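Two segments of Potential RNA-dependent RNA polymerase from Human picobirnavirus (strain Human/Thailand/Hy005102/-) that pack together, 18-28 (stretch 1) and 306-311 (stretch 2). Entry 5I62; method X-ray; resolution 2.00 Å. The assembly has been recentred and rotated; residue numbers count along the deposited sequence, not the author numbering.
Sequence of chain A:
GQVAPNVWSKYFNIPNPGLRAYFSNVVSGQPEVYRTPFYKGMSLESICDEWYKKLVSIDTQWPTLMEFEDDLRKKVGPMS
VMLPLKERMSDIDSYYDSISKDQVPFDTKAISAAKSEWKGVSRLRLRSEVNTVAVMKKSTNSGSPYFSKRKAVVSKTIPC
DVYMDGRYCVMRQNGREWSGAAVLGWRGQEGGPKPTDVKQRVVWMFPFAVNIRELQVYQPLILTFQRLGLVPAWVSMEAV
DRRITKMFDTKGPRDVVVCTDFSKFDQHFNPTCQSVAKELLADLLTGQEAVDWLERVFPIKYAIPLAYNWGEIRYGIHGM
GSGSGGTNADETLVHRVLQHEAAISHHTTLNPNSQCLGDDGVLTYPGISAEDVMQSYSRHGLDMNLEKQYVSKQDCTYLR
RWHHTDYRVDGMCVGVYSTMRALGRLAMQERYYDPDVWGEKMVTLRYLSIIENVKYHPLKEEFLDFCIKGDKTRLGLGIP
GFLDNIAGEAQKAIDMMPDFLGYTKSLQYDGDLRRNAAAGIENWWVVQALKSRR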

# COMPACT_ATOMS: atom_id res chain seq x y z
N GLY A 18 4.92 18.08 20.34
CA GLY A 18 4.75 16.80 19.66
C GLY A 18 5.60 16.68 18.41
O GLY A 18 6.19 15.62 18.13
N LEU A 19 5.68 17.76 17.62
CA LEU A 19 6.54 17.77 16.44
C LEU A 19 8.00 17.66 16.84
O LEU A 19 8.80 17.00 16.16
CB LEU A 19 6.30 19.05 15.64
CG LEU A 19 6.96 19.19 14.27
CD1 LEU A 19 6.52 18.05 13.33
CD2 LEU A 19 6.66 20.57 13.69
N ARG A 20 8.37 18.32 17.93
CA ARG A 20 9.73 18.27 18.43
C ARG A 20 10.13 16.85 18.82
O ARG A 20 11.21 16.37 18.46
CB ARG A 20 9.84 19.21 19.63
CG ARG A 20 11.14 19.14 20.33
CD ARG A 20 12.24 19.30 19.36
NE ARG A 20 12.63 20.69 19.26
CZ ARG A 20 13.82 21.06 18.82
NH1 ARG A 20 14.68 20.12 18.43
NH2 ARG A 20 14.13 22.35 18.76
N ALA A 21 9.27 16.16 19.58
CA ALA A 21 9.52 14.77 19.90
C ALA A 21 9.60 13.92 18.65
O ALA A 21 10.44 13.02 18.54
CB ALA A 21 8.42 14.23 20.80
N TYR A 22 8.69 14.16 17.70
CA TYR A 22 8.66 13.38 16.47
C TYR A 22 10.02 13.38 15.79
O TYR A 22 10.58 12.32 15.50
CB TYR A 22 7.58 13.91 15.52
CG TYR A 22 7.47 13.09 14.26
CD1 TYR A 22 6.63 11.98 14.20
CD2 TYR A 22 8.21 13.42 13.13
CE1 TYR A 22 6.54 11.22 13.04
CE2 TYR A 22 8.13 12.65 11.97
CZ TYR A 22 7.29 11.57 11.94
OH TYR A 22 7.21 10.83 10.78
N PHE A 23 10.58 14.57 15.54
CA PHE A 23 11.83 14.62 14.80
C PHE A 23 13.02 14.12 15.63
O PHE A 23 13.99 13.60 15.05
CB PHE A 23 12.07 16.02 14.27
CG PHE A 23 11.30 16.32 13.01
CD1 PHE A 23 11.46 15.51 11.89
CD2 PHE A 23 10.40 17.37 12.95
CE1 PHE A 23 10.77 15.76 10.71
CE2 PHE A 23 9.70 17.63 11.77
CZ PHE A 23 9.89 16.81 10.66
N SER A 24 12.96 14.25 16.96
CA SER A 24 13.98 13.61 17.79
C SER A 24 13.99 12.11 17.57
O SER A 24 15.05 11.49 17.50
CB SER A 24 13.74 13.89 19.28
OG SER A 24 13.76 15.28 19.54
N ASN A 25 12.81 11.51 17.51
CA ASN A 25 12.72 10.08 17.27
C ASN A 25 13.19 9.73 15.85
O ASN A 25 13.82 8.68 15.65
CB ASN A 25 11.30 9.59 17.51
CG ASN A 25 11.16 8.11 17.30
OD1 ASN A 25 10.43 7.66 16.40
ND2 ASN A 25 11.87 7.32 18.10
N VAL A 26 12.92 10.60 14.87
CA VAL A 26 13.46 10.38 13.53
C VAL A 26 14.99 10.34 13.57
O VAL A 26 15.63 9.47 12.96
CB VAL A 26 12.96 11.46 12.55
CG1 VAL A 26 13.75 11.36 11.22
CG2 VAL A 26 11.45 11.32 12.29
N VAL A 27 15.59 11.29 14.27
CA VAL A 27 17.05 11.36 14.36
C VAL A 27 17.60 10.12 15.07
O VAL A 27 18.58 9.51 14.63
CB VAL A 27 17.50 12.65 15.07
CG1 VAL A 27 19.01 12.63 15.28
CG2 VAL A 27 17.09 13.88 14.28
N SER A 28 16.97 9.74 16.19
CA SER A 28 17.52 8.67 17.02
C SER A 28 17.25 7.28 16.45
O SER A 28 18.05 6.37 16.65
CB SER A 28 16.97 8.74 18.45
OG SER A 28 15.60 8.38 18.51
N LEU A 306 10.20 18.36 1.45
CA LEU A 306 10.24 17.34 2.49
C LEU A 306 10.94 17.85 3.74
O LEU A 306 12.13 18.17 3.69
CB LEU A 306 10.98 16.09 1.99
CG LEU A 306 11.11 14.96 3.01
CD1 LEU A 306 9.74 14.36 3.40
CD2 LEU A 306 12.04 13.89 2.44
N ALA A 307 10.20 17.89 4.86
CA ALA A 307 10.78 18.20 6.17
C ALA A 307 11.26 16.89 6.78
O ALA A 307 10.46 16.05 7.19
CB ALA A 307 9.76 18.90 7.06
N TYR A 308 12.57 16.68 6.83
CA TYR A 308 13.12 15.41 7.29
C TYR A 308 13.79 15.50 8.65
O TYR A 308 14.17 14.46 9.21
CB TYR A 308 14.10 14.85 6.25
CG TYR A 308 15.26 15.77 5.93
CD1 TYR A 308 16.46 15.68 6.63
CD2 TYR A 308 15.17 16.71 4.91
CE1 TYR A 308 17.52 16.51 6.34
CE2 TYR A 308 16.22 17.55 4.60
CZ TYR A 308 17.40 17.44 5.33
OH TYR A 308 18.45 18.28 5.04
N ASN A 309 13.92 16.70 9.21
CA ASN A 309 14.43 16.90 10.56
C ASN A 309 13.91 18.25 11.04
O ASN A 309 13.40 19.04 10.25
CB ASN A 309 15.96 16.82 10.61
CG ASN A 309 16.50 16.68 12.04
OD1 ASN A 309 15.75 16.52 13.00
ND2 ASN A 309 17.82 16.74 12.17
N TRP A 310 14.03 18.49 12.34
CA TRP A 310 13.64 19.80 12.86
C TRP A 310 14.47 20.89 12.19
O TRP A 310 15.70 20.89 12.29
CB TRP A 310 13.82 19.85 14.38
CG TRP A 310 13.33 21.12 14.96
CD1 TRP A 310 14.02 22.29 15.10
CD2 TRP A 310 12.02 21.37 15.47
NE1 TRP A 310 13.23 23.25 15.68
CE2 TRP A 310 11.99 22.71 15.93
CE3 TRP A 310 10.87 20.59 15.61
CZ2 TRP A 310 10.86 23.28 16.49
CZ3 TRP A 310 9.74 21.16 16.17
CH2 TRP A 310 9.75 22.50 16.61
N GLY A 311 13.81 21.79 11.48
CA GLY A 311 14.53 22.86 10.82
C GLY A 311 15.23 22.48 9.53
O GLY A 311 16.05 23.26 9.04

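This is a helix-on-strand contact without a single hydrogen bond between the two stretches, held by the packing of Phe23 against the backbone of the strand and by a cation-pi stack of Arg20 on Trp310. Residues 18-28 are helical throughout, with regular i to i+4 bonds such as Val27 N to Phe23 O at 2.9 Å. Residues 306-309 form a strand, and Trp310 and Gly311 continue beyond it. The two axes approach to 8.3 Å with their N-to-C directions 70° apart, so the strand crosses the helix steeply, and the closest pair of CA atoms is Phe23 CA and Asn309 CA, 5.5 Å apart.

Phe23 sits at this crossing, its CA-to-CB bond directed toward the strand. A flat ring suits the place because it can lie close along a main chain: Asn309 C and Trp310 N lie over one face, the latter 3.6 Å from Phe23 CG, while Ala307 O lies at the edge, 3.5 Å from Phe23 CE1. An aromatic edge carries slightly positive hydrogens, so a carbonyl oxygen is a reasonable neighbour there. The small methyl of Ala307 also points toward the helix, with its CB 4.2 Å from Phe23 CZ.

Trp310 has the largest area covered in the contact. Its indole meets Leu19, whose CG is 3.9 Å from Trp310 CZ3, and Phe23, whose CD2 is 4.2 Å from Trp310 CE3; both are apolar contacts that withdraw hydrocarbon from solvent. Over one face lies the guanidinium of Arg20, nearly parallel to the indole at 15°. Arg20 CZ stands 3.7 Å from the centroid of the five-membered ring, only 4° off its normal, which places the positive charge over the electron-rich pi cloud. Arg20 NH2 and Trp310 NE1 are 3.3 Å apart, but both are donors, so the proximity reflects stacking. Arginine suits this exposed position because its long chain brings a flat cation to the ring although its CA-to-CB bond points sideways.

Farther along the helix, the valines make smaller contacts; the short branched side chain of valine offers methyl groups that can rest against oxygens of the strand without seeking a hydrogen bond. Val26 CG1 is 3.7 Å from Tyr308 O, and Val27 CG2 is 3.2 Å from Asn309 OD1, a close contact between a methyl and an oxygen. That oxygen also accepts a hydrogen bond from Trp310 N at 2.7 Å, so the Asn309 side chain binds the backbone of the next residue, where the strand gives way to the segment bearing the indole.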